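PDB 3TZL: tryptophan--tRNA ligase from Campylobacter jejuni subsp. jejuni, which is expected to catalyse the ATP-dependent attachment of tryptophan to tRNA(Trp), working as a homodimer. Local coordinates for residues Trp93-Phe98 against Arg157-Lys162; Lys162-Asn165 against Glu169-Thr172; Lys240-Glu245 against Asn274-Glu279; Ile253-Gly258 against Gly263-Tyr268. All coordinates share one frame; numbering follows the deposited sequence.

In the fold
The four contacts form two pairs on opposite sides of the chain's centre. Interactions 1 and 2 share helix 150-167 and Lys162, have centres about 8 Å apart and touch directly, Phe98 CG lying 3.5 Å from Val163 CG2. Leu95 of interaction 1 places its side chain about 11 Å from the bound tryptophan. Interactions 3 and 4 share helix 262-276, with centres about 16 Å apart; interaction 4 is nested in the loop that interaction 3 closes. The side chain of Phe242 in interaction 3 is about 12 Å from the bound ADP, whereas interaction 4 lies away from the active site. Between the pairs, the centres of interactions 1 and 3 are about 46 Å apart.

Interaction 1 of 4, residues Trp93-Phe98 against Arg157-Lys162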
loop_
_atom_site.group_PDB
_atom_site.type_symbol
_atom_site.label_atom_id
_atom_site.label_comp_id
_atom_site.label_asym_id
_atom_site.label_seq_id
_atom_site.Cartn_x
_atom_site.Cartn_y
_atom_site.Cartn_z
ATOM N N TRP B 93 3.088 1.586 -3.097
ATOM C CA TRP B 93 2.197 2.545 -3.760
ATOM C C TRP B 93 2.867 3.219 -4.967
ATOM O O TRP B 93 2.253 3.390 -6.019
ATOM C CB TRP B 93 1.741 3.617 -2.777
ATOM C CG TRP B 93 1.013 4.763 -3.423
ATOM C CD1 TRP B 93 1.462 6.050 -3.553
ATOM C CD2 TRP B 93 -0.292 4.731 -4.020
ATOM N NE1 TRP B 93 0.527 6.817 -4.201
ATOM C CE2 TRP B 93 -0.569 6.040 -4.488
ATOM C CE3 TRP B 93 -1.256 3.724 -4.206
ATOM C CZ2 TRP B 93 -1.770 6.373 -5.136
ATOM C CZ3 TRP B 93 -2.458 4.056 -4.859
ATOM C CH2 TRP B 93 -2.700 5.373 -5.311
ATOM N N ILE B 94 4.124 3.616 -4.814
ATOM C CA ILE B 94 4.843 4.186 -5.946
ATOM C C ILE B 94 4.961 3.213 -7.127
ATOM O O ILE B 94 4.665 3.579 -8.268
ATOM C CB ILE B 94 6.207 4.726 -5.510
ATOM C CG1 ILE B 94 5.999 5.988 -4.682
ATOM C CG2 ILE B 94 7.094 5.034 -6.700
ATOM C CD1 ILE B 94 7.120 6.252 -3.720
ATOM N N LEU B 95 5.352 1.970 -6.855
ATOM C CA LEU B 95 5.473 0.957 -7.908
ATOM C C LEU B 95 4.147 0.677 -8.612
ATOM O O LEU B 95 4.131 0.283 -9.775
ATOM C CB LEU B 95 6.041 -0.351 -7.343
ATOM C CG LEU B 95 7.463 -0.291 -6.761
ATOM C CD1 LEU B 95 7.975 -1.691 -6.435
ATOM C CD2 LEU B 95 8.442 0.426 -7.726
ATOM N N SER B 96 3.035 0.873 -7.916
ATOM C CA SER B 96 1.732 0.602 -8.515
ATOM C C SER B 96 1.494 1.502 -9.716
ATOM O O SER B 96 0.780 1.132 -10.641
ATOM C CB SER B 96 0.613 0.779 -7.501
ATOM O OG SER B 96 0.624 -0.284 -6.569
ATOM N N GLN B 97 2.098 2.683 -9.699
ATOM C CA GLN B 97 1.926 3.639 -10.780
ATOM C C GLN B 97 2.651 3.175 -12.025
ATOM O O GLN B 97 2.365 3.639 -13.124
ATOM C CB GLN B 97 2.417 5.027 -10.350
ATOM C CG GLN B 97 1.998 5.421 -8.916
ATOM C CD GLN B 97 0.517 5.195 -8.634
ATOM O OE1 GLN B 97 -0.330 5.286 -9.530
ATOM N NE2 GLN B 97 0.202 4.882 -7.387
ATOM N N PHE B 98 3.590 2.248 -11.844
ATOM C CA PHE B 98 4.366 1.710 -12.945
ATOM C C PHE B 98 3.985 0.277 -13.257
ATOM O O PHE B 98 4.690 -0.413 -13.983
ATOM C CB PHE B 98 5.855 1.762 -12.615
ATOM C CG PHE B 98 6.395 3.151 -12.447
ATOM C CD1 PHE B 98 6.913 3.852 -13.541
ATOM C CD2 PHE B 98 6.431 3.740 -11.193
ATOM C CE1 PHE B 98 7.436 5.124 -13.385
ATOM C CE2 PHE B 98 6.964 5.014 -11.020
ATOM C CZ PHE B 98 7.464 5.707 -12.120
ATOM N N ARG B 157 10.715 -7.576 -12.067
ATOM C CA ARG B 157 11.655 -7.196 -13.098
ATOM C C ARG B 157 11.038 -6.242 -14.136
ATOM O O ARG B 157 11.677 -5.278 -14.570
ATOM C CB ARG B 157 12.202 -8.457 -13.758
ATOM C CG ARG B 157 13.449 -8.228 -14.544
ATOM C CD ARG B 157 13.809 -9.446 -15.387
ATOM N NE ARG B 157 15.032 -9.180 -16.133
ATOM C CZ ARG B 157 16.251 -9.412 -15.656
ATOM N NH1 ARG B 157 17.325 -9.135 -16.393
ATOM N NH2 ARG B 157 16.394 -9.927 -14.438
ATOM N N ASP B 158 9.790 -6.490 -14.516
ATOM C CA ASP B 158 9.112 -5.607 -15.464
ATOM C C ASP B 158 8.823 -4.228 -14.857
ATOM O O ASP B 158 8.923 -3.203 -15.528
ATOM C CB ASP B 158 7.820 -6.245 -15.993
ATOM C CG ASP B 158 8.082 -7.468 -16.884
ATOM O OD1 ASP B 158 9.189 -7.575 -17.454
ATOM O OD2 ASP B 158 7.182 -8.327 -17.012
ATOM N N ILE B 159 8.460 -4.208 -13.585
ATOM C CA ILE B 159 8.234 -2.948 -12.898
ATOM C C ILE B 159 9.525 -2.129 -12.852
ATOM O O ILE B 159 9.531 -0.943 -13.200
ATOM C CB ILE B 159 7.721 -3.183 -11.465
ATOM C CG1 ILE B 159 6.339 -3.839 -11.497
ATOM C CG2 ILE B 159 7.666 -1.875 -10.713
ATOM C CD1 ILE B 159 5.806 -4.284 -10.098
ATOM N N ALA B 160 10.617 -2.773 -12.440
ATOM C CA ALA B 160 11.901 -2.096 -12.297
ATOM C C ALA B 160 12.333 -1.472 -13.621
ATOM O O ALA B 160 12.794 -0.324 -13.665
ATOM C CB ALA B 160 12.960 -3.073 -11.808
ATOM N N LEU B 161 12.193 -2.244 -14.695
ATOM C CA LEU B 161 12.531 -1.765 -16.026
ATOM C C LEU B 161 11.704 -0.541 -16.414
ATOM O O LEU B 161 12.237 0.426 -16.955
ATOM C CB LEU B 161 12.368 -2.881 -17.051
ATOM C CG LEU B 161 13.580 -3.806 -17.187
ATOM C CD1 LEU B 161 13.195 -5.119 -17.868
ATOM C CD2 LEU B 161 14.687 -3.085 -17.969
ATOM N N LYS B 162 10.407 -0.581 -16.128
ATOM C CA LYS B 162 9.547 0.565 -16.387
ATOM C C LYS B 162 10.001 1.783 -15.587
ATOM O O LYS B 162 10.102 2.885 -16.129
ATOM C CB LYS B 162 8.086 0.234 -16.083
ATOM C CG LYS B 162 7.095 1.152 -16.804
ATOM C CD LYS B 162 5.691 0.538 -16.852
ATOM C CE LYS B 162 4.623 1.526 -17.334
ATOM N NZ LYS B 162 4.893 2.020 -18.699
#
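Ile159 meets the segment Trp93-Phe98 with its CG2 methyl, which lies 3.8 Å from Leu95 CD2 and 4.0 Å from Leu95 CB. The two side chains cross at about a right angle, and a single methyl rests against both CB and CD2 of the leucine. That methyl is the branch of Ile159 set anti to its backbone N, while CG1 lies beside the N (chi1 -65°). The same CG2 reaches Phe98 CB at 4.5 Å, the separation expected of loose apolar packing. No hydrogen bond spans the two segments. One turn further along the helix, Lys162 adds aliphatic contact: with CG anti to its backbone N (chi1 -158°), its chain runs alongside the carbonyl of Phe98, and CD comes within 3.2 Å of Phe98 O. Lys162 CG also stands 4.2 Å from Phe98 CD1.

Behind this first shell, Gln97 folds back within its own segment. It curls over one face of the Trp93 ring and gives NE2 to Trp93 O at 2.9 Å, a bent bond with an N-H...O angle of 137°. On its far side the Trp93-Phe98 segment faces the second subunit: Ser96 OG is hydrogen-bonded to His122 ND1 of that subunit, and Trp93 meets Tyr44 there.

The contact thus joins the end of helix 87-96 to helix 150-167, with Leu136 of helix 122-137 against Leu95, Ala132 of that helix against Ile159, and helix 291-320 touching Ile94.

Interaction 2 of 4, residues Lys162-Asn165 against Glu169-Thr172; sequences KVNN and EIFT
This is a side-chain-to-backbone hydrogen-bonded contact, in which Asn164, near the end of helix 150-167, grips the loop leading from that helix to strand 175-177. The Asn164 amide pairs with the main chain of one residue: OD1 accepts from Phe171 N at 2.9 Å, with the donor in the carbonyl plane and on a lone pair, and ND2 donates to Phe171 O at 3.0 Å in a nearly straight bond (167°). This pairing fixes which end of the amide is oxygen and holds the group against rotation. OD1 takes a second bond, from Ile170 N at 3.1 Å, whose donor stands above the carbonyl plane, 58° out of it. With parallel strands 142-144 and 175-177 flanking the helix in sequence, the contact lies in the return loop of a beta-alpha-beta crossover, in keeping with the Rossmann-type core of class I synthetases. Beneath the polar bonds, Val163 CG1, the methyl anti to its backbone N (chi1 169°), packs obliquely on the Phe171 ring, 3.8 Å from CE2. Ile170 CG2 lies over the centre of one face of that ring. Lys312 of helix 291-320 donates to Ile170 O, and Ile316 touches both Ile170 and Phe171.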
loop_
_atom_site.group_PDB
_atom_site.type_symbol
_atom_site.label_atom_id
_atom_site.label_comp_id
_atom_site.label_asym_id
_atom_site.label_seq_id
_atom_site.Cartn_x
_atom_site.Cartn_y
_atom_site.Cartn_z
ATOM N N LYS B 162 10.407 -0.581 -16.128
ATOM C CA LYS B 162 9.547 0.565 -16.387
ATOM C C LYS B 162 10.001 1.783 -15.587
ATOM O O LYS B 162 10.102 2.885 -16.129
ATOM C CB LYS B 162 8.086 0.234 -16.083
ATOM C CG LYS B 162 7.095 1.152 -16.804
ATOM C CD LYS B 162 5.691 0.538 -16.852
ATOM C CE LYS B 162 4.623 1.526 -17.334
ATOM N NZ LYS B 162 4.893 2.020 -18.699
ATOM N N VAL B 163 10.304 1.578 -14.305
ATOM C CA VAL B 163 10.718 2.680 -13.446
ATOM C C VAL B 163 12.030 3.289 -13.941
ATOM O O VAL B 163 12.150 4.513 -14.063
ATOM C CB VAL B 163 10.840 2.248 -11.969
ATOM C CG1 VAL B 163 11.512 3.330 -11.157
ATOM C CG2 VAL B 163 9.456 1.912 -11.372
ATOM N N ASN B 164 12.995 2.422 -14.250
ATOM C CA ASN B 164 14.298 2.846 -14.729
ATOM C C ASN B 164 14.189 3.575 -16.061
ATOM O O ASN B 164 14.969 4.478 -16.347
ATOM C CB ASN B 164 15.251 1.643 -14.909
ATOM C CG ASN B 164 15.724 1.043 -13.583
ATOM O OD1 ASN B 164 15.479 1.586 -12.509
ATOM N ND2 ASN B 164 16.414 -0.087 -13.668
ATOM N N ASN B 165 13.234 3.160 -16.884
ATOM C CA ASN B 165 13.014 3.824 -18.167
ATOM C C ASN B 165 12.547 5.260 -17.977
ATOM O O ASN B 165 12.829 6.127 -18.793
ATOM C CB ASN B 165 11.993 3.064 -19.010
ATOM C CG ASN B 165 12.640 2.134 -20.000
ATOM O OD1 ASN B 165 13.751 2.387 -20.474
ATOM N ND2 ASN B 165 11.951 1.044 -20.325
ATOM N N GLU B 169 18.753 5.225 -13.430
ATOM C CA GLU B 169 19.220 4.020 -12.752
ATOM C C GLU B 169 18.725 3.991 -11.318
ATOM O O GLU B 169 19.437 4.372 -10.390
ATOM C CB GLU B 169 20.749 3.949 -12.758
ATOM C CG GLU B 169 21.377 3.587 -14.101
ATOM C CD GLU B 169 22.887 3.831 -14.122
ATOM O OE1 GLU B 169 23.482 4.017 -13.034
ATOM O OE2 GLU B 169 23.476 3.847 -15.226
ATOM N N ILE B 170 17.504 3.531 -11.130
ATOM C CA ILE B 170 16.943 3.512 -9.795
ATOM C C ILE B 170 17.111 2.120 -9.187
ATOM O O ILE B 170 17.553 1.978 -8.046
ATOM C CB ILE B 170 15.447 3.881 -9.786
ATOM C CG1 ILE B 170 15.204 5.239 -10.440
ATOM C CG2 ILE B 170 14.933 3.900 -8.376
ATOM C CD1 ILE B 170 16.085 6.357 -9.896
ATOM N N PHE B 171 16.748 1.099 -9.956
ATOM C CA PHE B 171 16.670 -0.265 -9.427
ATOM C C PHE B 171 17.594 -1.248 -10.102
ATOM O O PHE B 171 17.818 -1.190 -11.309
ATOM C CB PHE B 171 15.246 -0.807 -9.545
ATOM C CG PHE B 171 14.286 -0.145 -8.632
ATOM C CD1 PHE B 171 14.567 -0.039 -7.286
ATOM C CD2 PHE B 171 13.090 0.374 -9.118
ATOM C CE1 PHE B 171 13.679 0.586 -6.438
ATOM C CE2 PHE B 171 12.198 0.998 -8.277
ATOM C CZ PHE B 171 12.489 1.112 -6.938
ATOM N N THR B 172 18.102 -2.179 -9.310
ATOM C CA THR B 172 18.830 -3.299 -9.861
ATOM C C THR B 172 17.798 -4.281 -10.415
ATOM O O THR B 172 16.732 -4.441 -9.837
ATOM C CB THR B 172 19.653 -3.969 -8.763
ATOM O OG1 THR B 172 20.651 -3.049 -8.309
ATOM C CG2 THR B 172 20.320 -5.248 -9.279
#

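Interaction 3 of 4, residues Lys240-Glu245 against Asn274-Glu279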
loop_
_atom_site.group_PDB
_atom_site.type_symbol
_atom_site.label_atom_id
_atom_site.label_comp_id
_atom_site.label_asym_id
_atom_site.label_seq_id
_atom_site.Cartn_x
_atom_site.Cartn_y
_atom_site.Cartn_z
ATOM N N LYS B 240 18.922 -41.601 8.034
ATOM C CA LYS B 240 20.083 -41.189 7.236
ATOM C C LYS B 240 20.378 -39.699 7.346
ATOM O O LYS B 240 21.539 -39.286 7.319
ATOM C CB LYS B 240 19.879 -41.529 5.756
ATOM C CG LYS B 240 19.855 -43.007 5.440
ATOM C CD LYS B 240 19.436 -43.254 3.995
ATOM C CE LYS B 240 20.485 -42.758 3.009
ATOM N NZ LYS B 240 21.711 -43.602 3.044
ATOM N N LEU B 241 19.313 -38.909 7.469
ATOM C CA LEU B 241 19.390 -37.457 7.472
ATOM C C LEU B 241 20.171 -36.936 8.664
ATOM O O LEU B 241 20.724 -35.835 8.628
ATOM C CB LEU B 241 17.976 -36.868 7.517
ATOM C CG LEU B 241 17.023 -37.219 6.377
ATOM C CD1 LEU B 241 15.631 -36.715 6.684
ATOM C CD2 LEU B 241 17.529 -36.615 5.071
ATOM N N PHE B 242 20.193 -37.729 9.725
ATOM C CA PHE B 242 20.768 -37.315 10.993
ATOM C C PHE B 242 22.101 -38.007 11.255
ATOM O O PHE B 242 22.735 -37.771 12.288
ATOM C CB PHE B 242 19.790 -37.635 12.136
ATOM C CG PHE B 242 18.423 -37.007 11.965
ATOM C CD1 PHE B 242 18.153 -35.739 12.473
ATOM C CD2 PHE B 242 17.411 -37.686 11.300
ATOM C CE1 PHE B 242 16.907 -35.168 12.320
ATOM C CE2 PHE B 242 16.155 -37.112 11.142
ATOM C CZ PHE B 242 15.905 -35.861 11.654
ATOM N N LEU B 243 22.512 -38.870 10.326
ATOM C CA LEU B 243 23.724 -39.671 10.487
ATOM C C LEU B 243 24.778 -39.352 9.425
ATOM O O LEU B 243 24.454 -39.131 8.255
ATOM C CB LEU B 243 23.394 -41.166 10.445
ATOM C CG LEU B 243 22.603 -41.777 11.611
ATOM C CD1 LEU B 243 22.156 -43.189 11.286
ATOM C CD2 LEU B 243 23.414 -41.769 12.902
ATOM N N ASP B 244 26.039 -39.327 9.850
ATOM C CA ASP B 244 27.175 -39.225 8.937
ATOM C C ASP B 244 27.371 -40.571 8.254
ATOM O O ASP B 244 26.692 -41.539 8.592
ATOM C CB ASP B 244 28.444 -38.835 9.698
ATOM C CG ASP B 244 28.649 -39.664 10.954
ATOM O OD1 ASP B 244 27.653 -39.932 11.664
ATOM O OD2 ASP B 244 29.803 -40.047 11.233
ATOM N N GLU B 245 28.303 -40.643 7.309
ATOM C CA GLU B 245 28.478 -41.857 6.517
ATOM C C GLU B 245 28.752 -43.105 7.365
ATOM O O GLU B 245 28.229 -44.186 7.079
ATOM C CB GLU B 245 29.567 -41.669 5.452
ATOM C CG GLU B 245 29.718 -42.868 4.520
ATOM C CD GLU B 245 29.971 -42.469 3.076
ATOM O OE1 GLU B 245 30.035 -41.250 2.806
ATOM O OE2 GLU B 245 30.097 -43.371 2.215
ATOM N N ASN B 274 15.589 -36.278 18.754
ATOM C CA ASN B 274 15.591 -35.459 19.957
ATOM C C ASN B 274 16.941 -34.834 20.269
ATOM O O ASN B 274 17.008 -33.707 20.764
ATOM C CB ASN B 274 15.080 -36.249 21.170
ATOM C CG ASN B 274 13.562 -36.343 21.203
ATOM O OD1 ASN B 274 12.870 -35.384 20.860
ATOM N ND2 ASN B 274 13.037 -37.507 21.605
ATOM N N ALA B 275 18.011 -35.566 19.979
ATOM C CA ALA B 275 19.353 -35.095 20.295
ATOM C C ALA B 275 19.805 -34.070 19.266
ATOM O O ALA B 275 20.438 -33.080 19.610
ATOM C CB ALA B 275 20.342 -36.269 20.369
ATOM N N TYR B 276 19.462 -34.315 18.006
ATOM C CA TYR B 276 19.858 -33.450 16.910
ATOM C C TYR B 276 19.210 -32.057 17.022
ATOM O O TYR B 276 19.818 -31.048 16.668
ATOM C CB TYR B 276 19.493 -34.114 15.583
ATOM C CG TYR B 276 19.977 -33.385 14.348
ATOM C CD1 TYR B 276 19.248 -32.333 13.807
ATOM C CD2 TYR B 276 21.149 -33.768 13.706
ATOM C CE1 TYR B 276 19.681 -31.665 12.669
ATOM C CE2 TYR B 276 21.598 -33.107 12.562
ATOM C CZ TYR B 276 20.858 -32.060 12.050
ATOM O OH TYR B 276 21.290 -31.403 10.922
ATOM N N PHE B 277 17.980 -32.003 17.518
ATOM C CA PHE B 277 17.266 -30.727 17.575
ATOM C C PHE B 277 17.194 -30.145 18.975
ATOM O O PHE B 277 16.570 -29.104 19.195
ATOM C CB PHE B 277 15.873 -30.859 16.978
ATOM C CG PHE B 277 15.872 -30.896 15.471
ATOM C CD1 PHE B 277 16.351 -29.810 14.734
ATOM C CD2 PHE B 277 15.399 -32.000 14.795
ATOM C CE1 PHE B 277 16.353 -29.828 13.348
ATOM C CE2 PHE B 277 15.393 -32.034 13.399
ATOM C CZ PHE B 277 15.869 -30.942 12.676
ATOM N N LYS B 278 17.850 -30.821 19.914
ATOM C CA LYS B 278 17.748 -30.466 21.320
ATOM C C LYS B 278 18.095 -28.999 21.544
ATOM O O LYS B 278 17.354 -28.279 22.202
ATOM C CB LYS B 278 18.655 -31.348 22.171
ATOM C CG LYS B 278 18.512 -31.104 23.661
ATOM C CD LYS B 278 19.263 -32.176 24.442
ATOM C CE LYS B 278 19.242 -31.900 25.940
ATOM N NZ LYS B 278 19.925 -30.613 26.258
ATOM N N GLU B 279 19.201 -28.554 20.965
ATOM C CA GLU B 279 19.674 -27.189 21.183
ATOM C C GLU B 279 18.743 -26.174 20.521
ATOM O O GLU B 279 18.412 -25.151 21.105
ATOM C CB GLU B 279 21.100 -27.053 20.649
ATOM C CG GLU B 279 21.872 -25.853 21.161
ATOM C CD GLU B 279 23.346 -26.182 21.409
ATOM O OE1 GLU B 279 23.646 -27.342 21.794
ATOM O OE2 GLU B 279 24.201 -25.281 21.220
#
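Phe242 and Tyr276 are the closest backbone positions, with CA atoms 7.1 Å apart. Residues Lys240-Asp244 link helix 234-239 to helix 245-257: a turn bonds Leu243 N to Lys240 O at 3.2 Å, after which Leu243 is extended and Asp244 takes the N-cap position of the next helix. Opposite, Asn274-Glu279 carries the chain from helix 262-276 past Phe277 into helix 278-289. No hydrogen bond crosses between the segments, and the contact is carried by three rings.

Phe242 enters with its edge. CD1 stands over one face of the Tyr276 ring, offset toward the rim and 3.5 Å from Tyr276 CG. The centroids are 5.1 Å apart and the planes turn 86° against each other, which makes this a T-shaped stack with Phe242 as the edge. CG anti to the backbone N (chi1 -174°) carries the tyrosine ring out beside Phe242, and chi2 (-84°) sets its face to that edge. The next edge atom, Phe242 CE1, meets Phe277 CE2 at 3.6 Å.

The cluster belongs to the all-helical part of the chain and ties it to helix 18-30, whose first residues end the 'HIGH' region, with Gly19 and Asn20 lining the bound ADP. There Phe22 makes a further edge-to-face contact with Phe242, and Tyr21 makes one with Phe277. Within the segment Asn274-Glu279, Tyr276 CD1 sits over the centre of one face of the Phe277 ring, so these adjacent rings pack on each other as well as on Phe242. Val273 adds an aliphatic surface against Phe242, and Leu241 touches Val185, a residue of the ADP pocket.

Interaction 4 of 4, residues Ile253-Gly258 against Gly263-Tyr268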
loop_
_atom_site.group_PDB
_atom_site.type_symbol
_atom_site.label_atom_id
_atom_site.label_comp_id
_atom_site.label_asym_id
_atom_site.label_seq_id
_atom_site.Cartn_x
_atom_site.Cartn_y
_atom_site.Cartn_z
ATOM N N ILE B 253 24.632 -51.931 9.636
ATOM C CA ILE B 253 25.175 -53.181 10.150
ATOM C C ILE B 253 24.139 -53.784 11.083
ATOM O O ILE B 253 23.927 -55.002 11.087
ATOM C CB ILE B 253 26.499 -52.950 10.905
ATOM C CG1 ILE B 253 27.646 -52.716 9.917
ATOM C CG2 ILE B 253 26.829 -54.117 11.817
ATOM C CD1 ILE B 253 28.861 -52.042 10.541
ATOM N N ARG B 254 23.482 -52.920 11.859
ATOM C CA ARG B 254 22.452 -53.357 12.799
ATOM C C ARG B 254 21.255 -53.954 12.061
ATOM O O ARG B 254 20.691 -54.959 12.503
ATOM C CB ARG B 254 22.039 -52.204 13.723
ATOM C CG ARG B 254 23.096 -51.876 14.773
ATOM C CD ARG B 254 22.841 -50.530 15.433
ATOM N NE ARG B 254 21.622 -50.523 16.233
ATOM C CZ ARG B 254 21.117 -49.434 16.805
ATOM N NH1 ARG B 254 21.729 -48.261 16.670
ATOM N NH2 ARG B 254 19.997 -49.516 17.513
ATOM N N TYR B 255 20.896 -53.342 10.933
ATOM C CA TYR B 255 19.855 -53.866 10.043
ATOM C C TYR B 255 20.204 -55.236 9.469
ATOM O O TYR B 255 19.437 -56.189 9.615
ATOM C CB TYR B 255 19.578 -52.888 8.898
ATOM C CG TYR B 255 18.488 -51.864 9.181
ATOM C CD1 TYR B 255 17.329 -51.836 8.414
ATOM C CD2 TYR B 255 18.620 -50.925 10.206
ATOM C CE1 TYR B 255 16.333 -50.915 8.646
ATOM C CE2 TYR B 255 17.614 -49.980 10.453
ATOM C CZ TYR B 255 16.470 -49.989 9.663
ATOM O OH TYR B 255 15.454 -49.078 9.863
ATOM N N GLU B 256 21.363 -55.336 8.824
ATOM C CA GLU B 256 21.790 -56.590 8.200
ATOM C C GLU B 256 22.053 -57.712 9.209
ATOM O O GLU B 256 21.903 -58.892 8.888
ATOM C CB GLU B 256 23.022 -56.360 7.312
ATOM C CG GLU B 256 22.761 -55.415 6.137
ATOM C CD GLU B 256 23.999 -55.153 5.297
ATOM O OE1 GLU B 256 23.876 -54.478 4.252
ATOM O OE2 GLU B 256 25.089 -55.623 5.681
ATOM N N LYS B 257 22.443 -57.350 10.426
ATOM C CA LYS B 257 22.736 -58.351 11.445
ATOM C C LYS B 257 21.477 -59.079 11.926
ATOM O O LYS B 257 21.521 -60.267 12.237
ATOM C CB LYS B 257 23.447 -57.705 12.636
ATOM C CG LYS B 257 23.851 -58.684 13.720
ATOM C CD LYS B 257 24.376 -57.962 14.947
ATOM C CE LYS B 257 24.770 -58.950 16.039
ATOM N NZ LYS B 257 25.287 -58.259 17.261
ATOM N N GLY B 258 20.356 -58.364 11.989
ATOM C CA GLY B 258 19.151 -58.905 12.589
ATOM C C GLY B 258 19.277 -58.862 14.101
ATOM O O GLY B 258 20.255 -58.342 14.626
ATOM N N GLY B 263 10.554 -51.808 15.987
ATOM C CA GLY B 263 10.127 -51.092 17.169
ATOM C C GLY B 263 11.338 -50.479 17.833
ATOM O O GLY B 263 11.327 -49.304 18.198
ATOM N N HIS B 264 12.404 -51.259 17.948
ATOM C CA HIS B 264 13.618 -50.731 18.527
ATOM C C HIS B 264 14.301 -49.679 17.644
ATOM O O HIS B 264 14.824 -48.694 18.151
ATOM C CB HIS B 264 14.598 -51.840 18.880
ATOM C CG HIS B 264 15.768 -51.349 19.659
ATOM N ND1 HIS B 264 16.949 -50.967 19.062
ATOM C CD2 HIS B 264 15.927 -51.130 20.985
ATOM C CE1 HIS B 264 17.796 -50.560 19.991
ATOM N NE2 HIS B 264 17.201 -50.651 21.167
ATOM N N PHE B 265 14.294 -49.872 16.331
ATOM C CA PHE B 265 14.847 -48.848 15.435
ATOM C C PHE B 265 14.078 -47.521 15.529
ATOM O O PHE B 265 14.669 -46.444 15.447
ATOM C CB PHE B 265 14.910 -49.352 13.986
ATOM C CG PHE B 265 15.932 -50.435 13.774
ATOM C CD1 PHE B 265 17.204 -50.318 14.324
ATOM C CD2 PHE B 265 15.620 -51.578 13.053
ATOM C CE1 PHE B 265 18.159 -51.318 14.144
ATOM C CE2 PHE B 265 16.566 -52.585 12.868
ATOM C CZ PHE B 265 17.834 -52.456 13.412
ATOM N N LYS B 266 12.765 -47.601 15.719
ATOM C CA LYS B 266 11.966 -46.394 15.902
ATOM C C LYS B 266 12.366 -45.702 17.198
ATOM O O LYS B 266 12.487 -44.474 17.242
ATOM C CB LYS B 266 10.476 -46.723 15.915
ATOM C CG LYS B 266 9.905 -46.987 14.553
ATOM C CD LYS B 266 8.516 -47.604 14.633
ATOM C CE LYS B 266 7.709 -47.287 13.364
ATOM N NZ LYS B 266 6.417 -48.048 13.296
ATOM N N ILE B 267 12.566 -46.496 18.250
ATOM C CA ILE B 267 13.036 -45.976 19.533
ATOM C C ILE B 267 14.356 -45.230 19.340
ATOM O O ILE B 267 14.544 -44.111 19.844
ATOM C CB ILE B 267 13.222 -47.109 20.563
ATOM C CG1 ILE B 267 11.858 -47.580 21.087
ATOM C CG2 ILE B 267 14.102 -46.640 21.715
ATOM C CD1 ILE B 267 11.935 -48.707 22.079
ATOM N N TYR B 268 15.256 -45.865 18.592
ATOM C CA TYR B 268 16.516 -45.263 18.189
ATOM C C TYR B 268 16.300 -43.965 17.407
ATOM O O TYR B 268 16.946 -42.963 17.685
ATOM C CB TYR B 268 17.334 -46.256 17.353
ATOM C CG TYR B 268 18.642 -45.695 16.845
ATOM C CD1 TYR B 268 19.599 -45.217 17.727
ATOM C CD2 TYR B 268 18.924 -45.649 15.482
ATOM C CE1 TYR B 268 20.800 -44.693 17.269
ATOM C CE2 TYR B 268 20.125 -45.134 15.017
ATOM C CZ TYR B 268 21.060 -44.657 15.918
ATOM O OH TYR B 268 22.256 -44.138 15.473
#
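Arg254 reaches from helix 245-257 to helix 262-276. Its CB lies 4.0 Å from Phe265 CE1, from where the two side chains run past one another, each heading toward the other's helix. A bend at chi3 (66°) then turns the chain, keeping NE near that same ring atom, Phe265 CE1, at 4.1 Å. At the tip the guanidinium divides. NH1 stands over the centre of the Tyr268 ring, 3.7 Å from Tyr268 CE1, and NH2 approaches the edge of the His264 ring, 3.5 Å from His264 CE1. Arg254 CZ is 4.5 Å from the Tyr268 centroid and 8° off the ring normal, a cation-pi contact. Because the two planes are 64° apart, the guanidinium meets the ring with an edge instead of lying flat on it.

Beside the arginine, Tyr255 and Phe265 form an offset stack, with nearly parallel planes and centroids 4.2 Å apart; Tyr255 CE2 lies over the middle of the phenylalanine face. The rings bridge the two arms of a helical hairpin, in which the axes of the segments 253-257 and 263-268 run nearly antiparallel and come within 12.2 Å.

Glu260, in the turn between the helices, forms a salt bridge with Arg254 NH2. The positive charge is thus probably balanced by the Glu260 carboxylate, with the Tyr268 face adding a weaker cation-pi contribution, a combination consistent with holding the guanidinium in place without a direct hydrogen bond between the two segments.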